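Local coordinates for protein 2-C-methyl-D-erythritol 2,4-cyclodiphosphate synthase (Thermus thermophilus, PDB 1IV3) that converts 4-diphosphocytidyl-2-C-methyl-D-erythritol 2-phosphate into 2-C-methyl-D-erythritol 2,4-cyclodiphosphate with release of CMP, a step of isoprenoid biosynthesis, using a divalent metal cation, at residues G55-G58 with L59-D63; R69-R72 with S73-L77; E79-R82 with L83-R87. The protein carries 3 engineered substitutions. All coordinates share one frame; numbering follows the deposited sequence.

Contact 1: G55-G58 with L59-D63; sequences GDIG and LLFPD
Leu59 N donates a capping hydrogen bond to Asp56 OD1 at 3.1 Å, nearly in line with the C-O bond. With CG held between the backbone N and the carbonyl carbon (chi1 59°), OD1 comes within reach of the Leu59 N-H; a short acidic side chain suits this N-cap. Its other oxygen, OD2, is taken by a neighbouring subunit, through a salt bridge to Arg109 and a hydrogen bond from the backbone of Phe131. Leu60 N also bonds Asp56 O at 3.0 Å, and Leu59 N adds a weak bond to that atom. The buried N of Asp56 has no partner. This is the N-cap of the short helix 57-60; the cap residue, Ile57 and Gly58, and Phe61 to Asp63 after the helix belong to the predicted substrate-binding site. The helix runs out where Phe61 N bonds Ile57 O at 2.9 Å, the donor standing above the carbonyl plane. Ile57 sets CG2 at the edge of the Phe61 ring, 3.7 Å from CD2, while Leu60 CB sits over one ring face. Gly55 has backbone angles at which a CB would be jammed, and that CB would also collide with Leu59 CD2, which lies 4.0 Å from the Gly55 CA.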
ATOM      1  N   GLY A  55     -14.320   3.658  10.689  1.00  8.86           N
ATOM      2  CA  GLY A  55     -13.370   3.466  11.773  1.00 11.38           C
ATOM      3  C   GLY A  55     -12.401   2.363  11.383  1.00 12.18           C
ATOM      4  O   GLY A  55     -11.992   2.370  10.222  1.00 14.16           O
ATOM      5  N   ASP A  56     -12.076   1.474  12.304  1.00 10.02           N
ATOM      6  CA  ASP A  56     -11.187   0.354  11.989  1.00 12.16           C
ATOM      7  C   ASP A  56     -11.504  -0.774  12.967  1.00 14.50           C
ATOM      8  O   ASP A  56     -12.399  -0.651  13.824  1.00 11.11           O
ATOM      9  CB  ASP A  56      -9.720   0.764  11.999  1.00 11.14           C
ATOM     10  CG  ASP A  56      -9.235   1.332  13.304  1.00 11.23           C
ATOM     11  OD1 ASP A  56      -9.598   0.776  14.358  1.00 14.55           O
ATOM     12  OD2 ASP A  56      -8.463   2.311  13.369  1.00 13.49           O
ATOM     13  N   ILE A  57     -10.809  -1.893  12.834  1.00 11.37           N
ATOM     14  CA  ILE A  57     -11.156  -3.034  13.684  1.00  9.89           C
ATOM     15  C   ILE A  57     -10.793  -2.797  15.138  1.00 10.23           C
ATOM     16  O   ILE A  57     -11.398  -3.431  16.020  1.00 14.58           O
ATOM     17  CB  ILE A  57     -10.442  -4.332  13.236  1.00 11.17           C
ATOM     18  CG1 ILE A  57      -8.930  -4.184  13.105  1.00 13.06           C
ATOM     19  CG2 ILE A  57     -11.084  -4.843  11.957  1.00 16.25           C
ATOM     20  CD1 ILE A  57      -8.203  -5.503  12.857  1.00 21.27           C
ATOM     21  N   GLY A  58      -9.820  -1.924  15.397  1.00 11.70           N
ATOM     22  CA  GLY A  58      -9.460  -1.609  16.782  1.00 10.56           C
ATOM     23  C   GLY A  58     -10.639  -0.914  17.444  1.00 17.19           C
ATOM     24  O   GLY A  58     -10.911  -1.123  18.627  1.00 16.21           O
ATOM     25  N   LEU A  59     -11.364  -0.091  16.692  1.00 12.87           N
ATOM     26  CA  LEU A  59     -12.495   0.649  17.221  1.00 12.81           C
ATOM     27  C   LEU A  59     -13.732  -0.238  17.351  1.00 20.18           C
ATOM     28  O   LEU A  59     -14.391  -0.228  18.393  1.00 14.97           O
ATOM     29  CB  LEU A  59     -12.848   1.849  16.334  1.00 10.90           C
ATOM     30  CG  LEU A  59     -14.157   2.550  16.719  1.00 13.29           C
ATOM     31  CD1 LEU A  59     -13.971   3.353  18.006  1.00 15.13           C
ATOM     32  CD2 LEU A  59     -14.653   3.436  15.598  1.00 17.53           C
ATOM     33  N   LEU A  60     -14.037  -0.977  16.283  1.00 11.32           N
ATOM     34  CA  LEU A  60     -15.334  -1.645  16.230  1.00 10.95           C
ATOM     35  C   LEU A  60     -15.300  -3.039  16.835  1.00 17.69           C
ATOM     36  O   LEU A  60     -16.338  -3.551  17.282  1.00 14.41           O
ATOM     37  CB  LEU A  60     -15.820  -1.705  14.790  1.00 10.15           C
ATOM     38  CG  LEU A  60     -16.064  -0.440  13.989  1.00 18.40           C
ATOM     39  CD1 LEU A  60     -16.867  -0.800  12.739  1.00 21.87           C
ATOM     40  CD2 LEU A  60     -16.790   0.630  14.775  1.00 26.57           C
ATOM     41  N   PHE A  61     -14.117  -3.657  16.881  1.00 13.75           N
ATOM     42  CA  PHE A  61     -14.057  -5.034  17.349  1.00 15.31           C
ATOM     43  C   PHE A  61     -13.023  -5.220  18.443  1.00 14.11           C
ATOM     44  O   PHE A  61     -12.171  -6.115  18.320  1.00 17.32           O
ATOM     45  CB  PHE A  61     -13.767  -5.966  16.163  1.00 14.07           C
ATOM     46  CG  PHE A  61     -14.715  -5.791  14.988  1.00 16.36           C
ATOM     47  CD1 PHE A  61     -16.065  -6.137  15.091  1.00 21.20           C
ATOM     48  CD2 PHE A  61     -14.283  -5.276  13.778  1.00 12.25           C
ATOM     49  CE1 PHE A  61     -16.911  -5.962  14.009  1.00 20.61           C
ATOM     50  CE2 PHE A  61     -15.126  -5.104  12.702  1.00 14.08           C
ATOM     51  CZ  PHE A  61     -16.468  -5.438  12.806  1.00 16.64           C
ATOM     52  N   PRO A  62     -13.077  -4.414  19.497  1.00 15.59           N
ATOM     53  CA  PRO A  62     -12.028  -4.486  20.521  1.00 16.06           C
ATOM     54  C   PRO A  62     -12.279  -5.685  21.419  1.00 18.98           C
ATOM     55  O   PRO A  62     -13.427  -6.097  21.574  1.00 19.83           O
ATOM     56  CB  PRO A  62     -12.239  -3.198  21.323  1.00 15.25           C
ATOM     57  CG  PRO A  62     -13.748  -3.069  21.292  1.00 13.75           C
ATOM     58  CD  PRO A  62     -14.086  -3.413  19.861  1.00 12.03           C
ATOM     59  N   ASP A  63     -11.209  -6.228  22.000  1.00 24.35           N
ATOM     60  CA  ASP A  63     -11.431  -7.445  22.790  1.00 32.51           C
ATOM     61  C   ASP A  63     -12.042  -7.120  24.146  1.00 22.23           C
ATOM     62  O   ASP A  63     -12.309  -8.021  24.945  1.00 28.87           O
ATOM     63  CB  ASP A  63     -10.137  -8.238  22.934  1.00 44.32           C
ATOM     64  CG  ASP A  63      -8.984  -7.453  23.514  1.00 44.22           C
ATOM     65  OD1 ASP A  63      -9.007  -6.208  23.433  1.00 52.36           O
ATOM     66  OD2 ASP A  63      -8.050  -8.092  24.052  1.00 66.81           O
TER

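Contact 2: R69-R72 with S73-L77; sequences RGER and SEVFL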
ATOM      1  N   ARG A  69     -14.754 -10.593  21.381  1.00 20.13           N
ATOM      2  CA  ARG A  69     -13.553 -11.276  21.888  1.00 19.23           C
ATOM      3  C   ARG A  69     -13.612 -12.759  21.537  1.00 29.09           C
ATOM      4  O   ARG A  69     -14.672 -13.378  21.654  1.00 21.32           O
ATOM      5  CB  ARG A  69     -13.407 -11.080  23.397  1.00 20.23           C
ATOM      6  CG  ARG A  69     -12.270 -11.895  23.995  1.00 30.71           C
ATOM      7  CD  ARG A  69     -11.965 -11.557  25.440  1.00 42.93           C
ATOM      8  NE  ARG A  69     -13.026 -11.937  26.368  1.00 47.46           N
ATOM      9  CZ  ARG A  69     -13.933 -11.104  26.866  1.00 44.95           C
ATOM     10  NH1 ARG A  69     -13.930  -9.815  26.535  1.00 39.09           N
ATOM     11  NH2 ARG A  69     -14.851 -11.568  27.703  1.00 31.58           N
ATOM     12  N   GLY A  70     -12.490 -13.342  21.097  1.00 26.66           N
ATOM     13  CA  GLY A  70     -12.501 -14.762  20.815  1.00 22.41           C
ATOM     14  C   GLY A  70     -13.158 -15.177  19.514  1.00 27.36           C
ATOM     15  O   GLY A  70     -13.052 -16.361  19.157  1.00 25.78           O
ATOM     16  N   GLU A  71     -13.831 -14.287  18.789  1.00 20.96           N
ATOM     17  CA  GLU A  71     -14.458 -14.619  17.514  1.00 16.65           C
ATOM     18  C   GLU A  71     -13.435 -14.815  16.391  1.00 17.38           C
ATOM     19  O   GLU A  71     -12.387 -14.148  16.346  1.00 16.58           O
ATOM     20  CB  GLU A  71     -15.431 -13.524  17.060  1.00 12.94           C
ATOM     21  CG  GLU A  71     -16.628 -13.312  17.973  1.00 20.66           C
ATOM     22  CD  GLU A  71     -17.447 -14.585  18.145  1.00 32.67           C
ATOM     23  OE1 GLU A  71     -17.918 -15.132  17.124  1.00 28.01           O
ATOM     24  OE2 GLU A  71     -17.619 -15.057  19.287  1.00 38.74           O
ATOM     25  N   ARG A  72     -13.701 -15.702  15.440  1.00 14.07           N
ATOM     26  CA  ARG A  72     -12.915 -15.773  14.215  1.00 14.48           C
ATOM     27  C   ARG A  72     -12.945 -14.459  13.452  1.00 10.82           C
ATOM     28  O   ARG A  72     -13.960 -13.770  13.438  1.00 13.74           O
ATOM     29  CB  ARG A  72     -13.472 -16.799  13.231  1.00 18.12           C
ATOM     30  CG  ARG A  72     -13.459 -18.262  13.577  1.00 23.80           C
ATOM     31  CD  ARG A  72     -13.805 -19.021  12.287  1.00 29.28           C
ATOM     32  NE  ARG A  72     -13.996 -20.434  12.570  1.00 36.87           N
ATOM     33  CZ  ARG A  72     -14.001 -21.388  11.640  1.00 26.41           C
ATOM     34  NH1 ARG A  72     -13.819 -21.086  10.367  1.00 18.87           N
ATOM     35  NH2 ARG A  72     -14.188 -22.627  12.054  1.00 20.82           N
ATOM     36  N   SER A  73     -11.861 -14.099  12.777  1.00 10.24           N
ATOM     37  CA  SER A  73     -11.824 -12.835  12.050  1.00 11.09           C
ATOM     38  C   SER A  73     -12.850 -12.715  10.929  1.00 13.89           C
ATOM     39  O   SER A  73     -13.267 -11.609  10.535  1.00  9.75           O
ATOM     40  CB  SER A  73     -10.395 -12.643  11.498  1.00 14.70           C
ATOM     41  OG  SER A  73      -9.508 -12.499  12.610  1.00 19.60           O
ATOM     42  N   GLU A  74     -13.306 -13.844  10.369  1.00 12.90           N
ATOM     43  CA  GLU A  74     -14.369 -13.772   9.365  1.00 12.47           C
ATOM     44  C   GLU A  74     -15.641 -13.134   9.920  1.00 11.66           C
ATOM     45  O   GLU A  74     -16.420 -12.507   9.199  1.00 16.11           O
ATOM     46  CB  GLU A  74     -14.705 -15.174   8.826  1.00 18.33           C
ATOM     47  CG  GLU A  74     -16.089 -15.228   8.175  1.00 28.64           C
ATOM     48  CD  GLU A  74     -16.381 -16.596   7.583  1.00 29.39           C
ATOM     49  OE1 GLU A  74     -15.679 -17.556   7.975  1.00 28.67           O
ATOM     50  OE2 GLU A  74     -17.295 -16.680   6.734  1.00 29.53           O
ATOM     51  N   VAL A  75     -15.886 -13.259  11.226  1.00  8.64           N
ATOM     52  CA  VAL A  75     -17.064 -12.633  11.818  1.00 12.08           C
ATOM     53  C   VAL A  75     -16.993 -11.113  11.764  1.00 13.51           C
ATOM     54  O   VAL A  75     -17.996 -10.412  11.598  1.00 18.01           O
ATOM     55  CB  VAL A  75     -17.204 -13.084  13.286  1.00 16.45           C
ATOM     56  CG1 VAL A  75     -18.178 -12.203  14.047  1.00 24.26           C
ATOM     57  CG2 VAL A  75     -17.622 -14.557  13.307  1.00 11.62           C
ATOM     58  N   PHE A  76     -15.782 -10.592  11.908  1.00 10.70           N
ATOM     59  CA  PHE A  76     -15.554  -9.161  11.798  1.00 10.61           C
ATOM     60  C   PHE A  76     -15.756  -8.734  10.349  1.00 12.52           C
ATOM     61  O   PHE A  76     -16.380  -7.714  10.089  1.00 10.94           O
ATOM     62  CB  PHE A  76     -14.150  -8.764  12.236  1.00  8.82           C
ATOM     63  CG  PHE A  76     -13.820  -9.301  13.620  1.00 13.15           C
ATOM     64  CD1 PHE A  76     -14.834  -9.518  14.543  1.00 11.16           C
ATOM     65  CD2 PHE A  76     -12.502  -9.569  13.957  1.00 17.25           C
ATOM     66  CE1 PHE A  76     -14.527 -10.024  15.794  1.00 15.20           C
ATOM     67  CE2 PHE A  76     -12.194 -10.086  15.214  1.00 22.30           C
ATOM     68  CZ  PHE A  76     -13.216 -10.306  16.130  1.00 19.39           C
ATOM     69  N   LEU A  77     -15.211  -9.514   9.420  1.00  9.71           N
ATOM     70  CA  LEU A  77     -15.335  -9.141   8.015  1.00 11.64           C
ATOM     71  C   LEU A  77     -16.797  -9.075   7.603  1.00 11.24           C
ATOM     72  O   LEU A  77     -17.257  -8.137   6.950  1.00 14.24           O
ATOM     73  CB  LEU A  77     -14.574 -10.151   7.145  1.00 13.42           C
ATOM     74  CG  LEU A  77     -14.778  -9.878   5.640  1.00 20.27           C
ATOM     75  CD1 LEU A  77     -13.673  -8.951   5.157  1.00 14.71           C
ATOM     76  CD2 LEU A  77     -14.838 -11.193   4.894  1.00 21.57           C
TER
HETATM   77  O   HOH W   1     -13.217 -18.638   9.106  1.00 22.50           O
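Arg72 O accepts from Val75 N, and Glu71 just before it leans on Val75 and Phe76. Ser73 opens the second segment; its CB touches the Arg72 backbone, while OG bonds Asp36 and the magnesium ligand His42, so this small polar residue belongs to the second shell and probably helps to position the imidazole. Glu74 follows, its chain extended, and one water joins it to Arg72: the water accepts from Arg72 NH1 at 2.8 Å, lying in the guanidinium plane, and donates to Glu74 OE1 at 2.9 Å. Glu74 OE2 pairs with Arg78. Val75 N bonds Arg72 O at 3.0 Å, the donor 47° out of the carbonyl plane. Because Val75 CG2 is anti to the carbonyl carbon, that methyl lies beside the backbone N and meets Glu71 OE1 at 3.9 Å. Phe76 then brings its ring under the loop: Arg72 O stands over one face, 4.2 Å above the plane, and Glu71 CB approaches CE1 at 3.8 Å. Glu71 thus offers its aliphatic stem to an aromatic ring, and Arg72 NH1 and Glu74 OE1, 4.7 Å apart, are bridged by water instead of touching, so their attraction is probably modest.

Contact 3: E79-R82 with L83-R87; sequences EAMR and LVEAR. Engineered in segment 79-82: Met81 (natural residue Leu).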
ATOM      1  N   GLU A  79     -19.367  -8.573   9.581  1.00  9.75           N
ATOM      2  CA  GLU A  79     -20.051  -7.416  10.167  1.00 14.92           C
ATOM      3  C   GLU A  79     -19.736  -6.147   9.385  1.00 15.92           C
ATOM      4  O   GLU A  79     -20.588  -5.288   9.142  1.00 13.77           O
ATOM      5  CB  GLU A  79     -19.645  -7.295  11.631  1.00 15.37           C
ATOM      6  CG  GLU A  79     -20.222  -6.151  12.420  1.00 14.42           C
ATOM      7  CD  GLU A  79     -21.731  -6.116  12.524  1.00 22.69           C
ATOM      8  OE1 GLU A  79     -22.457  -7.025  12.066  1.00 19.84           O
ATOM      9  OE2 GLU A  79     -22.217  -5.117  13.109  1.00 27.67           O
ATOM     10  N   ALA A  80     -18.465  -5.999   8.960  1.00 12.37           N
ATOM     11  CA  ALA A  80     -18.157  -4.811   8.162  1.00  8.42           C
ATOM     12  C   ALA A  80     -18.953  -4.836   6.884  1.00  8.55           C
ATOM     13  O   ALA A  80     -19.432  -3.813   6.395  1.00 12.51           O
ATOM     14  CB  ALA A  80     -16.651  -4.724   7.857  1.00 11.35           C
ATOM     15  N   MET A  81     -19.104  -6.014   6.285  1.00 10.31           N
ATOM     16  CA  MET A  81     -19.888  -6.097   5.059  1.00 15.89           C
ATOM     17  C   MET A  81     -21.309  -5.634   5.384  1.00 15.60           C
ATOM     18  O   MET A  81     -21.939  -4.912   4.607  1.00 14.99           O
ATOM     19  CB  MET A  81     -19.879  -7.511   4.458  1.00 10.91           C
ATOM     20  CG  MET A  81     -18.547  -7.930   3.837  1.00 16.10           C
ATOM     21  SD  MET A  81     -18.409  -9.676   3.390  1.00  4.45           S
ATOM     22  CE  MET A  81     -19.609  -9.749   2.064  1.00 22.83           C
ATOM     23  N   ARG A  82     -21.816  -6.040   6.551  1.00 12.68           N
ATOM     24  CA  ARG A  82     -23.212  -5.690   6.866  1.00 14.29           C
ATOM     25  C   ARG A  82     -23.378  -4.185   6.996  1.00 14.58           C
ATOM     26  O   ARG A  82     -24.326  -3.595   6.474  1.00 14.89           O
ATOM     27  CB  ARG A  82     -23.681  -6.359   8.159  1.00 15.50           C
ATOM     28  CG  ARG A  82     -25.156  -6.089   8.488  1.00 15.62           C
ATOM     29  CD  ARG A  82     -25.547  -6.762   9.802  1.00 16.97           C
ATOM     30  NE  ARG A  82     -24.955  -6.064  10.947  1.00 17.93           N
ATOM     31  CZ  ARG A  82     -25.438  -4.882  11.342  1.00 38.22           C
ATOM     32  NH1 ARG A  82     -26.470  -4.353  10.682  1.00 33.21           N
ATOM     33  NH2 ARG A  82     -24.913  -4.238  12.377  1.00 19.36           N
ATOM     34  N   LEU A  83     -22.432  -3.555   7.690  1.00 13.74           N
ATOM     35  CA  LEU A  83     -22.451  -2.109   7.900  1.00  9.87           C
ATOM     36  C   LEU A  83     -22.334  -1.344   6.592  1.00 13.53           C
ATOM     37  O   LEU A  83     -23.059  -0.377   6.391  1.00 14.02           O
ATOM     38  CB  LEU A  83     -21.314  -1.694   8.837  1.00 12.44           C
ATOM     39  CG  LEU A  83     -21.367  -2.257  10.255  1.00 14.29           C
ATOM     40  CD1 LEU A  83     -20.066  -1.961  10.991  1.00 15.05           C
ATOM     41  CD2 LEU A  83     -22.556  -1.691  11.025  1.00 18.44           C
ATOM     42  N   VAL A  84     -21.435  -1.725   5.673  1.00 12.57           N
ATOM     43  CA  VAL A  84     -21.424  -0.900   4.447  1.00 10.20           C
ATOM     44  C   VAL A  84     -22.635  -1.184   3.568  1.00 15.28           C
ATOM     45  O   VAL A  84     -23.122  -0.261   2.903  1.00 14.89           O
ATOM     46  CB  VAL A  84     -20.096  -1.110   3.719  1.00 14.86           C
ATOM     47  CG1 VAL A  84     -18.992  -0.796   4.726  1.00 15.67           C
ATOM     48  CG2 VAL A  84     -19.965  -2.517   3.171  1.00 17.56           C
ATOM     49  N   GLU A  85     -23.129  -2.430   3.559  1.00 13.19           N
ATOM     50  CA  GLU A  85     -24.284  -2.778   2.712  1.00 12.67           C
ATOM     51  C   GLU A  85     -25.470  -1.975   3.203  1.00 13.89           C
ATOM     52  O   GLU A  85     -26.297  -1.466   2.452  1.00 14.81           O
ATOM     53  CB  GLU A  85     -24.602  -4.272   2.721  1.00 15.25           C
ATOM     54  CG  GLU A  85     -23.674  -5.083   1.825  1.00 18.47           C
ATOM     55  CD  GLU A  85     -23.701  -6.577   2.059  1.00 29.39           C
ATOM     56  OE1 GLU A  85     -24.628  -7.083   2.723  1.00 33.38           O
ATOM     57  OE2 GLU A  85     -22.778  -7.276   1.580  1.00 28.49           O
ATOM     58  N   ALA A  86     -25.537  -1.825   4.525  1.00 12.51           N
ATOM     59  CA  ALA A  86     -26.661  -1.024   5.028  1.00 17.22           C
ATOM     60  C   ALA A  86     -26.580   0.415   4.577  1.00 14.05           C
ATOM     61  O   ALA A  86     -27.563   1.153   4.600  1.00 19.93           O
ATOM     62  CB  ALA A  86     -26.678  -1.086   6.551  1.00 13.62           C
ATOM     63  N   ARG A  87     -25.399   0.855   4.185  1.00 14.88           N
ATOM     64  CA  ARG A  87     -25.226   2.238   3.740  1.00 14.27           C
ATOM     65  C   ARG A  87     -25.249   2.350   2.223  1.00 17.00           C
ATOM     66  O   ARG A  87     -24.867   3.400   1.705  1.00 23.36           O
ATOM     67  CB  ARG A  87     -23.937   2.794   4.353  1.00 16.97           C
ATOM     68  CG  ARG A  87     -24.120   3.102   5.849  1.00 18.77           C
ATOM     69  CD  ARG A  87     -22.768   3.114   6.549  1.00 22.57           C
ATOM     70  NE  ARG A  87     -22.844   3.332   7.986  1.00 28.91           N
ATOM     71  CZ  ARG A  87     -23.317   2.502   8.905  1.00 34.17           C
ATOM     72  NH1 ARG A  87     -23.807   1.301   8.607  1.00 24.34           N
ATOM     73  NH2 ARG A  87     -23.302   2.887  10.177  1.00 35.79           N
TER
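Glu79 and Leu83 are joined first through the backbone, Leu83 N donating to Glu79 O at 2.9 Å. The same i to i+4 pattern repeats for Val84 N on Ala80 O, Glu85 N on Met81 O and Ala86 N on Arg82 O, each donor tilted 20 to 24° from the carbonyl plane. At the end of the series, Arg87 curls back so that NH1 bonds Leu83 O at 2.9 Å.

The charged pair lies on one side of the turn. Arg82 grips Glu79 side-on: NE donates to OE1 and NH2 donates to OE2, both at 2.9 Å and both on the syn side of the carboxylate. Glu79 has CG anti to its N (chi1 179°) and then bends at chi2, which carries the carboxylate up to the guanidinium. This i to i+3 salt bridge belongs to the last turns of helix 73-86, whose Ala80 and Met81 pack on helix 39-50; the small Ala80 suits that close helix neighbour. With an alanine in place of Glu79, the Arg82 guanidinium would probably be left without its carboxylate mate and be freer to turn.

Van der Waals contacts of the aliphatic groups complete the turn. Leu83 CD2 lies obliquely to the guanidinium, 3.7 Å from Arg82 NH2, and is 4.0 Å from Glu79 OE2, so the leucine probably shields one flank of the bridge. Val84 CG2 sits 3.4 Å from Met81 O. Engineered Met81, leucine in the natural protein, runs alongside Glu85, its CE 4.0 Å from Glu85 OE2; that carboxylate is paired with Arg121.

How the contacts relate
The three contacts follow one another in series along the chain; contact 2 joins the preceding loop to the start of helix 73-86, and contact 3 lies further along the same helix. Contact 1 packs against both. Its Phe61 ring stacks on Phe76 of contact 2, with Phe61 CZ 3.5 Å from Phe76 O, and Phe61 CE1 lies 3.7 Å from Glu79 CG of contact 3. Leu60 CD1 also meets Leu83 CD1 at 3.8 Å. Asp63 O and Arg69 NH1, 2.9 Å apart, tie contact 1 to contact 2. The magnesium site lies near the first two: the Ile57 side chain is about 5 Å from the ion and that of Ser73 about 7 Å, whereas Ala80 of contact 3 is about 14 Å away.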